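Local coordinates for protein inositol 2-dehydrogenase/D-chiro-inositol 3-dehydrogenase (Lactobacillus casei, PDB 4MIY) that catalyses the NAD-dependent oxidation of myo-inositol to 2-keto-myo-inositol and of D-chiro-inositol to 1-keto-D-chiro-inositol, at residues G77-T82 against I93-P98; K97-T102 against P302-G307; D111-L114 against V120-V123. All coordinates share one frame; numbering follows the deposited sequence.

Interaction 1 (G77-T82 against I93-P98); sequences GAHEAT and IFTEKP. With NAD (nicotinamide-adenine-dinucleotide), chain E.
His79, at the start of a helix, and Thr95, on strand 92-95, bring the two backbones closest, CA to CA 7.4 Å, and the loop then runs along the edge of the imidazole, with a cis peptide bond before Pro98. The His79 side chain carries nearly the whole contact. With CG beside the backbone N and opposite the carbonyl carbon (chi1 -68°), the ring reaches over to the loop and gives its ND1 proton to Pro98 O, 2.7 Å away. The bond is nearly straight (165° at the hydrogen) and lies in the ring plane; with the bond of NE2 to Ser74 O, it probably holds the ring's rotation. Lys97 O also lies at the ring edge, 3.4 Å from CE1, and accepts a hydrogen bond from the ribose hydroxyl O3D of NAD at 3.0 Å. Thr95 OG1 donates to Glu96 O at 3.0 Å, on a lone pair in the carbonyl plane, beside the ring. The bent Glu96 side chain leads away from His79 toward the nicotinamide end of NAD, its OE2 bonded to His17. The loop leaving the strand forms part of the cofactor pocket of the Rossmann fold. Helix 79-86 and strand 92-95 belong to one beta-alpha-beta unit; His79 and Thr95 both pack on Val72 of strand 69-72, while strand 121-123 lines the other edge of strand 92-95.

Interaction 2 (K97-T102 against P302-G307); sequences KPLATT and PSAWDG. With NAD (nicotinamide-adenine-dinucleotide), chain E.
Leu99 is the side chain that the loop 97-102 sends against the start of helix 304-323, meeting it at Ala304 and Gly307. Segment 302-307 enters from Pro302, and Ser303 then takes the N-cap position. Ser303 N donates to Asp306 OD2 at 2.9 Å, almost straight at 170° and on the anti lone pair of that oxygen. Ser303 and Asp306 form a capping box, which closes the first turn of the helix; Trp305 N also gives a weak bond to Ser303 OG. Ala304 offers Leu99 both its methyl and its carbonyl: CD2 of Leu99 lies 4.1 Å from Ala304 CB and 3.5 Å from Ala304 O. Leu99 CG stands opposite its own backbone N (chi1 179°), which swings the branched end across the first turn toward Ala304. Trp305 points away from the loop at its CB and packs on Val110 of helix 103-113, and Asp306 OD1 makes a salt bridge to Arg128. Gly307 gives the closest backbone approach, its CA 5.2 Å from Leu99 CA and 4.0 Å from Leu99 CB; a CB at this glycine would lie too close to Leu99 CB. A water adds a polar link beside the apolar one, accepting from Leu99 N at 3.0 Å and donating to Gly307 O at 2.9 Å. Leu99 also packs on Ala106 and Ile109 of helix 103-113. The contact thus joins the loop after a Rossmann strand, which carries the NAD-binding Lys97, to a capped helix from the C-terminal part of this two-domain Gfo/Idh/MocA-type dehydrogenase.

Interaction 3 (D111-L114 against V120-V123); sequences DKEL and VIQV
Glu113, on helix 103-113, drives its carboxylate into the start of strand 121-123, where one oxygen takes two backbone amides. OE2 accepts from Val120 N at 2.8 Å, reached from the anti side and 29° out of the carboxylate plane, with a nearly straight N-H (163°). Ile121 N approaches the same atom at 2.8 Å, nearly in line with the C-O bond, on a more bent path. An extended chain, with CG opposite the backbone N (chi1 -166°), gives the glutamate this reach. Packing is tight on this side: Ile121 CD1 presses against the carboxylate carbon CD of Glu113 at 3.5 Å, and Val120 CG2 touches OE2. The other oxygen, OE1, faces a water and Tyr338 OH rather than backbone amides, though Ile121 CD1 still lies beside it; the water donates both to OE1, at 2.8 Å, and to Ile121 O. With an alanine here in place of Glu113, the amides of Val120 and Ile121 would probably lose their shared acceptor and a gap would open beside Ile121. A side chain thus ties a helix to the following parallel strand, within a beta-alpha-beta unit at the sheet's edge in the Rossmann fold.

From the N terminus, interaction 1 comes first, closing the helix-to-strand crossing that runs from the start of helix 79-86 to the loop after strand 92-95. Interaction 2 begins on the same Lys97-Pro98 stretch where interaction 1 ends and spans some 200 residues, bringing helix 304-323 back onto the Rossmann domain. Interaction 3 closes a short turn wholly within that long span, in series after interaction 1. Strands 92-95 and 121-123 are neighbours in the parallel sheet, with probable backbone hydrogen bonds between Ile93 and both Val120 and Gln122, linking interactions 1 and 3. Pro302 O and Val123 N, 2.9 Å apart, join interactions 2 and 3, while interactions 1 and 2 both touch NAD.

Interaction 1 (G77-T82 against I93-P98)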
loop_
_atom_site.group_PDB
_atom_site.type_symbol
_atom_site.label_atom_id
_atom_site.label_comp_id
_atom_site.label_asym_id
_atom_site.label_seq_id
_atom_site.Cartn_x
_atom_site.Cartn_y
_atom_site.Cartn_z
ATOM N N GLY A 77 -14.376 21.751 -32.948
ATOM C CA GLY A 77 -14.325 22.927 -33.802
ATOM C C GLY A 77 -15.677 23.575 -34.040
ATOM O O GLY A 77 -15.763 24.662 -34.502
ATOM N N ALA A 78 -16.716 22.853 -33.680
ATOM C CA ALA A 78 -18.062 23.296 -33.905
ATOM C C ALA A 78 -18.721 23.901 -32.666
ATOM O O ALA A 78 -19.860 24.301 -32.719
ATOM C CB ALA A 78 -18.867 22.169 -34.370
ATOM N N HIS A 79 -18.004 23.943 -31.556
ATOM C CA HIS A 79 -18.615 24.392 -30.335
ATOM C C HIS A 79 -18.842 25.861 -30.329
ATOM O O HIS A 79 -19.890 26.303 -29.927
ATOM C CB HIS A 79 -17.781 24.012 -29.118
ATOM C CG HIS A 79 -17.734 22.549 -28.844
ATOM N ND1 HIS A 79 -17.020 22.021 -27.791
ATOM C CD2 HIS A 79 -18.307 21.503 -29.465
ATOM C CE1 HIS A 79 -17.164 20.717 -27.791
ATOM N NE2 HIS A 79 -17.921 20.373 -28.803
ATOM N N GLU A 80 -17.852 26.605 -30.786
ATOM C CA GLU A 80 -17.827 28.020 -30.653
ATOM C C GLU A 80 -19.055 28.700 -31.217
ATOM O O GLU A 80 -19.615 29.559 -30.601
ATOM C CB GLU A 80 -16.604 28.592 -31.355
ATOM C CG GLU A 80 -16.469 30.067 -31.248
ATOM C CD GLU A 80 -15.614 30.610 -32.361
ATOM O OE1 GLU A 80 -14.879 29.791 -32.957
ATOM O OE2 GLU A 80 -15.680 31.816 -32.635
ATOM N N ALA A 81 -19.430 28.298 -32.412
ATOM C CA ALA A 81 -20.493 28.969 -33.121
ATOM C C ALA A 81 -21.797 28.611 -32.500
ATOM O O ALA A 81 -22.674 29.419 -32.379
ATOM C CB ALA A 81 -20.494 28.552 -34.543
ATOM N N THR A 82 -21.902 27.366 -32.100
ATOM C CA THR A 82 -23.107 26.880 -31.493
ATOM C C THR A 82 -23.333 27.548 -30.144
ATOM O O THR A 82 -24.430 27.923 -29.827
ATOM C CB THR A 82 -23.059 25.390 -31.368
ATOM O OG1 THR A 82 -23.067 24.814 -32.661
ATOM C CG2 THR A 82 -24.258 24.850 -30.567
ATOM N N ILE A 93 -26.332 26.403 -20.771
ATOM C CA ILE A 93 -25.466 25.768 -21.741
ATOM C C ILE A 93 -24.368 24.935 -21.038
ATOM O O ILE A 93 -23.580 25.457 -20.277
ATOM C CB ILE A 93 -24.773 26.827 -22.586
ATOM C CG1 ILE A 93 -25.792 27.698 -23.318
ATOM C CG2 ILE A 93 -23.828 26.187 -23.567
ATOM C CD1 ILE A 93 -25.222 29.016 -23.691
ATOM N N PHE A 94 -24.395 23.642 -21.325
ATOM C CA PHE A 94 -23.324 22.720 -20.988
ATOM C C PHE A 94 -22.615 22.361 -22.278
ATOM O O PHE A 94 -23.159 21.726 -23.111
ATOM C CB PHE A 94 -23.871 21.454 -20.326
ATOM C CG PHE A 94 -22.800 20.511 -19.825
ATOM C CD1 PHE A 94 -22.235 19.597 -20.665
ATOM C CD2 PHE A 94 -22.360 20.569 -18.528
ATOM C CE1 PHE A 94 -21.272 18.753 -20.226
ATOM C CE2 PHE A 94 -21.379 19.729 -18.092
ATOM C CZ PHE A 94 -20.844 18.830 -18.932
ATOM N N THR A 95 -21.392 22.815 -22.398
ATOM C CA THR A 95 -20.581 22.430 -23.526
ATOM C C THR A 95 -19.475 21.499 -23.080
ATOM O O THR A 95 -18.830 21.743 -22.105
ATOM C CB THR A 95 -20.020 23.636 -24.299
ATOM O OG1 THR A 95 -19.332 23.189 -25.449
ATOM C CG2 THR A 95 -19.134 24.431 -23.480
ATOM N N GLU A 96 -19.318 20.415 -23.800
ATOM C CA GLU A 96 -18.113 19.653 -23.631
ATOM C C GLU A 96 -16.884 20.498 -23.943
ATOM O O GLU A 96 -16.963 21.489 -24.617
ATOM C CB GLU A 96 -18.140 18.375 -24.457
ATOM C CG GLU A 96 -18.723 17.176 -23.728
ATOM C CD GLU A 96 -17.973 16.843 -22.443
ATOM O OE1 GLU A 96 -16.829 17.246 -22.306
ATOM O OE2 GLU A 96 -18.546 16.199 -21.598
ATOM N N LYS A 97 -15.747 20.070 -23.424
ATOM C CA LYS A 97 -14.481 20.606 -23.822
ATOM C C LYS A 97 -14.269 20.343 -25.293
ATOM O O LYS A 97 -14.728 19.368 -25.784
ATOM C CB LYS A 97 -13.356 19.938 -23.045
ATOM C CG LYS A 97 -13.547 18.484 -22.930
ATOM C CD LYS A 97 -12.375 17.671 -23.324
ATOM C CE LYS A 97 -11.865 18.003 -24.660
ATOM N NZ LYS A 97 -11.271 16.786 -25.252
ATOM N N PRO A 98 -13.579 21.264 -25.974
ATOM C CA PRO A 98 -13.145 22.569 -25.510
ATOM C C PRO A 98 -14.270 23.606 -25.617
ATOM O O PRO A 98 -15.233 23.354 -26.286
ATOM C CB PRO A 98 -12.056 22.921 -26.511
ATOM C CG PRO A 98 -12.523 22.321 -27.677
ATOM C CD PRO A 98 -13.146 21.059 -27.351
HETATM P PA NAD E . -18.050 11.922 -32.078
HETATM O O1A NAD E . -17.382 12.212 -33.331
HETATM O O2A NAD E . -18.450 10.639 -31.734
HETATM O O5B NAD E . -19.467 12.629 -32.012
HETATM C C5B NAD E . -19.703 13.931 -32.361
HETATM C C4B NAD E . -21.093 14.037 -33.004
HETATM O O4B NAD E . -21.251 15.382 -33.368
HETATM C C3B NAD E . -21.236 13.333 -34.346
HETATM O O3B NAD E . -22.385 12.590 -34.355
HETATM C C2B NAD E . -21.251 14.427 -35.377
HETATM O O2B NAD E . -22.012 14.099 -36.515
HETATM C C1B NAD E . -21.908 15.528 -34.635
HETATM N N9A NAD E . -21.627 16.859 -35.126
HETATM C C8A NAD E . -20.517 17.339 -35.592
HETATM N N7A NAD E . -20.599 18.634 -35.865
HETATM C C5A NAD E . -21.826 19.005 -35.556
HETATM C C6A NAD E . -22.626 20.212 -35.612
HETATM N N6A NAD E . -22.160 21.366 -36.020
HETATM N N1A NAD E . -23.852 20.136 -35.150
HETATM C C2A NAD E . -24.385 19.051 -34.722
HETATM N N3A NAD E . -23.735 17.909 -34.679
HETATM C C4A NAD E . -22.478 17.842 -35.070
HETATM O O3 NAD E . -17.143 12.648 -31.007
HETATM P PN NAD E . -17.280 12.559 -29.378
HETATM O O1N NAD E . -16.276 11.625 -28.886
HETATM O O2N NAD E . -18.583 12.134 -29.023
HETATM O O5D NAD E . -16.810 13.918 -28.872
HETATM C C5D NAD E . -17.715 14.995 -28.877
HETATM C C4D NAD E . -17.236 16.105 -28.000
HETATM O O4D NAD E . -17.150 15.587 -26.685
HETATM C C3D NAD E . -15.882 16.580 -28.408
HETATM O O3D NAD E . -15.821 17.951 -28.169
HETATM C C2D NAD E . -15.005 15.799 -27.434
HETATM O O2D NAD E . -13.850 16.525 -27.257
HETATM C C1D NAD E . -15.853 15.798 -26.193
HETATM N N1N NAD E . -15.467 14.741 -25.258
HETATM C C2N NAD E . -15.123 15.054 -24.011
HETATM C C3N NAD E . -14.706 14.115 -23.090
HETATM C C7N NAD E . -14.341 14.514 -21.680
HETATM O O7N NAD E . -14.751 15.514 -21.183
HETATM N N7N NAD E . -13.605 13.693 -21.048
HETATM C C4N NAD E . -14.705 12.787 -23.481
HETATM C C5N NAD E . -15.081 12.508 -24.775
HETATM C C6N NAD E . -15.443 13.505 -25.641
#

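Interaction 2 (K97-T102 against P302-G307)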
loop_
_atom_site.group_PDB
_atom_site.type_symbol
_atom_site.label_atom_id
_atom_site.label_comp_id
_atom_site.label_asym_id
_atom_site.label_seq_id
_atom_site.Cartn_x
_atom_site.Cartn_y
_atom_site.Cartn_z
ATOM N N LYS A 97 -15.747 20.070 -23.424
ATOM C CA LYS A 97 -14.481 20.606 -23.822
ATOM C C LYS A 97 -14.269 20.343 -25.293
ATOM O O LYS A 97 -14.728 19.368 -25.784
ATOM C CB LYS A 97 -13.356 19.938 -23.045
ATOM C CG LYS A 97 -13.547 18.484 -22.930
ATOM C CD LYS A 97 -12.375 17.671 -23.324
ATOM C CE LYS A 97 -11.865 18.003 -24.660
ATOM N NZ LYS A 97 -11.271 16.786 -25.252
ATOM N N PRO A 98 -13.579 21.264 -25.974
ATOM C CA PRO A 98 -13.145 22.569 -25.510
ATOM C C PRO A 98 -14.270 23.606 -25.617
ATOM O O PRO A 98 -15.233 23.354 -26.286
ATOM C CB PRO A 98 -12.056 22.921 -26.511
ATOM C CG PRO A 98 -12.523 22.321 -27.677
ATOM C CD PRO A 98 -13.146 21.059 -27.351
ATOM N N LEU A 99 -14.101 24.743 -24.996
ATOM C CA LEU A 99 -15.026 25.840 -25.212
ATOM C C LEU A 99 -15.006 26.244 -26.700
ATOM O O LEU A 99 -15.997 26.616 -27.264
ATOM C CB LEU A 99 -14.668 26.995 -24.310
ATOM C CG LEU A 99 -15.555 28.229 -24.444
ATOM C CD1 LEU A 99 -16.927 27.918 -23.946
ATOM C CD2 LEU A 99 -14.937 29.325 -23.739
ATOM N N ALA A 100 -13.847 26.067 -27.300
ATOM C CA ALA A 100 -13.559 26.479 -28.642
ATOM C C ALA A 100 -12.184 25.945 -28.965
ATOM O O ALA A 100 -11.412 25.692 -28.090
ATOM C CB ALA A 100 -13.509 27.932 -28.696
ATOM N N THR A 101 -11.887 25.834 -30.240
ATOM C CA THR A 101 -10.637 25.248 -30.682
ATOM C C THR A 101 -9.591 26.299 -30.903
ATOM O O THR A 101 -8.437 25.994 -31.109
ATOM C CB THR A 101 -10.803 24.434 -31.917
ATOM O OG1 THR A 101 -11.540 25.181 -32.878
ATOM C CG2 THR A 101 -11.485 23.175 -31.628
ATOM N N THR A 102 -9.987 27.545 -30.829
ATOM C CA THR A 102 -9.029 28.611 -30.891
ATOM C C THR A 102 -9.209 29.480 -29.719
ATOM O O THR A 102 -10.252 29.520 -29.138
ATOM C CB THR A 102 -9.172 29.489 -32.154
ATOM O OG1 THR A 102 -10.445 30.112 -32.167
ATOM C CG2 THR A 102 -8.982 28.692 -33.374
ATOM N N PRO A 302 -16.999 24.530 -13.877
ATOM C CA PRO A 302 -16.078 25.249 -14.739
ATOM C C PRO A 302 -16.824 26.144 -15.730
ATOM O O PRO A 302 -17.744 25.720 -16.339
ATOM C CB PRO A 302 -15.338 24.114 -15.470
ATOM C CG PRO A 302 -15.352 23.039 -14.510
ATOM C CD PRO A 302 -16.679 23.098 -13.843
ATOM N N SER A 303 -16.336 27.368 -15.873
ATOM C CA SER A 303 -17.019 28.372 -16.650
ATOM C C SER A 303 -16.367 28.633 -17.992
ATOM O O SER A 303 -15.414 28.012 -18.366
ATOM C CB SER A 303 -17.053 29.670 -15.871
ATOM O OG SER A 303 -15.775 30.223 -15.793
ATOM N N ALA A 304 -16.906 29.603 -18.695
ATOM C CA ALA A 304 -16.336 29.980 -19.954
ATOM C C ALA A 304 -14.995 30.610 -19.723
ATOM O O ALA A 304 -14.130 30.487 -20.547
ATOM C CB ALA A 304 -17.247 30.921 -20.699
ATOM N N TRP A 305 -14.811 31.267 -18.606
ATOM C CA TRP A 305 -13.505 31.772 -18.297
ATOM C C TRP A 305 -12.487 30.617 -18.174
ATOM O O TRP A 305 -11.405 30.707 -18.671
ATOM C CB TRP A 305 -13.503 32.625 -17.043
ATOM C CG TRP A 305 -12.235 33.344 -16.828
ATOM C CD1 TRP A 305 -11.279 33.057 -15.948
ATOM C CD2 TRP A 305 -11.793 34.478 -17.547
ATOM N NE1 TRP A 305 -10.258 33.945 -16.053
ATOM C CE2 TRP A 305 -10.554 34.824 -17.045
ATOM C CE3 TRP A 305 -12.336 35.235 -18.567
ATOM C CZ2 TRP A 305 -9.844 35.904 -17.522
ATOM C CZ3 TRP A 305 -11.627 36.314 -19.035
ATOM C CH2 TRP A 305 -10.401 36.624 -18.527
ATOM N N ASP A 306 -12.853 29.575 -17.447
ATOM C CA ASP A 306 -12.042 28.368 -17.378
ATOM C C ASP A 306 -11.759 27.811 -18.752
ATOM O O ASP A 306 -10.684 27.404 -19.037
ATOM C CB ASP A 306 -12.730 27.326 -16.492
ATOM C CG ASP A 306 -12.786 27.747 -15.043
ATOM O OD1 ASP A 306 -11.748 28.077 -14.482
ATOM O OD2 ASP A 306 -13.861 27.745 -14.492
ATOM N N GLY A 307 -12.741 27.812 -19.610
ATOM C CA GLY A 307 -12.530 27.399 -20.967
ATOM C C GLY A 307 -11.540 28.255 -21.729
ATOM O O GLY A 307 -10.769 27.764 -22.498
HETATM P PA NAD E . -18.050 11.922 -32.078
HETATM O O1A NAD E . -17.382 12.212 -33.331
HETATM O O2A NAD E . -18.450 10.639 -31.734
HETATM O O5B NAD E . -19.467 12.629 -32.012
HETATM C C5B NAD E . -19.703 13.931 -32.361
HETATM C C4B NAD E . -21.093 14.037 -33.004
HETATM O O4B NAD E . -21.251 15.382 -33.368
HETATM C C3B NAD E . -21.236 13.333 -34.346
HETATM O O3B NAD E . -22.385 12.590 -34.355
HETATM C C2B NAD E . -21.251 14.427 -35.377
HETATM O O2B NAD E . -22.012 14.099 -36.515
HETATM C C1B NAD E . -21.908 15.528 -34.635
HETATM N N9A NAD E . -21.627 16.859 -35.126
HETATM C C8A NAD E . -20.517 17.339 -35.592
HETATM N N7A NAD E . -20.599 18.634 -35.865
HETATM C C5A NAD E . -21.826 19.005 -35.556
HETATM C C6A NAD E . -22.626 20.212 -35.612
HETATM N N6A NAD E . -22.160 21.366 -36.020
HETATM N N1A NAD E . -23.852 20.136 -35.150
HETATM C C2A NAD E . -24.385 19.051 -34.722
HETATM N N3A NAD E . -23.735 17.909 -34.679
HETATM C C4A NAD E . -22.478 17.842 -35.070
HETATM O O3 NAD E . -17.143 12.648 -31.007
HETATM P PN NAD E . -17.280 12.559 -29.378
HETATM O O1N NAD E . -16.276 11.625 -28.886
HETATM O O2N NAD E . -18.583 12.134 -29.023
HETATM O O5D NAD E . -16.810 13.918 -28.872
HETATM C C5D NAD E . -17.715 14.995 -28.877
HETATM C C4D NAD E . -17.236 16.105 -28.000
HETATM O O4D NAD E . -17.150 15.587 -26.685
HETATM C C3D NAD E . -15.882 16.580 -28.408
HETATM O O3D NAD E . -15.821 17.951 -28.169
HETATM C C2D NAD E . -15.005 15.799 -27.434
HETATM O O2D NAD E . -13.850 16.525 -27.257
HETATM C C1D NAD E . -15.853 15.798 -26.193
HETATM N N1N NAD E . -15.467 14.741 -25.258
HETATM C C2N NAD E . -15.123 15.054 -24.011
HETATM C C3N NAD E . -14.706 14.115 -23.090
HETATM C C7N NAD E . -14.341 14.514 -21.680
HETATM O O7N NAD E . -14.751 15.514 -21.183
HETATM N N7N NAD E . -13.605 13.693 -21.048
HETATM C C4N NAD E . -14.705 12.787 -23.481
HETATM C C5N NAD E . -15.081 12.508 -24.775
HETATM C C6N NAD E . -15.443 13.505 -25.641
HETATM O O HOH W 1 -11.459 25.191 -23.744
#

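Interaction 3 (D111-L114 against V120-V123)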
loop_
_atom_site.group_PDB
_atom_site.type_symbol
_atom_site.label_atom_id
_atom_site.label_comp_id
_atom_site.label_asym_id
_atom_site.label_seq_id
_atom_site.Cartn_x
_atom_site.Cartn_y
_atom_site.Cartn_z
ATOM N N ASP A 111 -16.725 37.299 -24.048
ATOM C CA ASP A 111 -17.111 38.678 -24.172
ATOM C C ASP A 111 -18.604 38.769 -24.298
ATOM O O ASP A 111 -19.213 39.648 -23.760
ATOM C CB ASP A 111 -16.463 39.303 -25.396
ATOM C CG ASP A 111 -14.997 39.610 -25.198
ATOM O OD1 ASP A 111 -14.550 39.746 -24.049
ATOM O OD2 ASP A 111 -14.311 39.762 -26.221
ATOM N N LYS A 112 -19.179 37.853 -25.019
ATOM C CA LYS A 112 -20.597 37.825 -25.182
ATOM C C LYS A 112 -21.373 37.400 -23.948
ATOM O O LYS A 112 -22.352 37.990 -23.592
ATOM C CB LYS A 112 -20.951 36.911 -26.297
ATOM C CG LYS A 112 -22.354 37.006 -26.599
ATOM C CD LYS A 112 -22.691 36.242 -27.752
ATOM C CE LYS A 112 -23.899 36.788 -28.389
ATOM N NZ LYS A 112 -24.471 35.907 -29.401
ATOM N N GLU A 113 -20.904 36.350 -23.295
ATOM C CA GLU A 113 -21.558 35.949 -22.080
ATOM C C GLU A 113 -21.507 37.066 -21.052
ATOM O O GLU A 113 -22.433 37.241 -20.302
ATOM C CB GLU A 113 -20.997 34.622 -21.524
ATOM C CG GLU A 113 -21.885 34.030 -20.469
ATOM C CD GLU A 113 -21.374 32.761 -19.804
ATOM O OE1 GLU A 113 -20.153 32.621 -19.646
ATOM O OE2 GLU A 113 -22.213 31.962 -19.447
ATOM N N LEU A 114 -20.427 37.839 -21.059
ATOM C CA LEU A 114 -20.232 38.957 -20.148
ATOM C C LEU A 114 -21.238 40.104 -20.350
ATOM O O LEU A 114 -21.391 40.911 -19.482
ATOM C CB LEU A 114 -18.819 39.529 -20.250
ATOM C CG LEU A 114 -17.799 38.818 -19.401
ATOM C CD2 LEU A 114 -18.089 39.098 -18.057
ATOM N N VAL A 120 -24.424 31.410 -17.797
ATOM C CA VAL A 120 -25.177 30.253 -18.216
ATOM C C VAL A 120 -24.323 29.091 -18.696
ATOM O O VAL A 120 -24.820 28.043 -18.891
ATOM C CB VAL A 120 -26.204 30.584 -19.318
ATOM C CG1 VAL A 120 -27.349 31.360 -18.743
ATOM C CG2 VAL A 120 -25.577 31.375 -20.399
ATOM N N ILE A 121 -23.040 29.322 -18.880
ATOM C CA ILE A 121 -22.200 28.280 -19.450
ATOM C C ILE A 121 -21.400 27.491 -18.402
ATOM O O ILE A 121 -20.745 28.057 -17.567
ATOM C CB ILE A 121 -21.201 28.843 -20.425
ATOM C CG1 ILE A 121 -21.905 29.425 -21.652
ATOM C CG2 ILE A 121 -20.228 27.750 -20.858
ATOM C CD1 ILE A 121 -21.062 30.414 -22.386
ATOM N N GLN A 122 -21.506 26.175 -18.523
ATOM C CA GLN A 122 -20.603 25.250 -17.867
ATOM C C GLN A 122 -19.835 24.435 -18.908
ATOM O O GLN A 122 -20.390 23.972 -19.857
ATOM C CB GLN A 122 -21.368 24.322 -16.916
ATOM C CG GLN A 122 -20.472 23.346 -16.165
ATOM C CD GLN A 122 -21.168 22.676 -15.029
ATOM O OE1 GLN A 122 -22.149 23.150 -14.535
ATOM N NE2 GLN A 122 -20.658 21.557 -14.632
ATOM N N VAL A 123 -18.541 24.294 -18.694
ATOM C CA VAL A 123 -17.688 23.548 -19.602
ATOM C C VAL A 123 -17.318 22.194 -19.001
ATOM O O VAL A 123 -17.020 22.120 -17.853
ATOM C CB VAL A 123 -16.428 24.316 -19.901
ATOM C CG1 VAL A 123 -15.574 23.556 -20.830
ATOM C CG2 VAL A 123 -16.793 25.635 -20.501
HETATM O O HOH W 2 -19.452 30.543 -17.847
#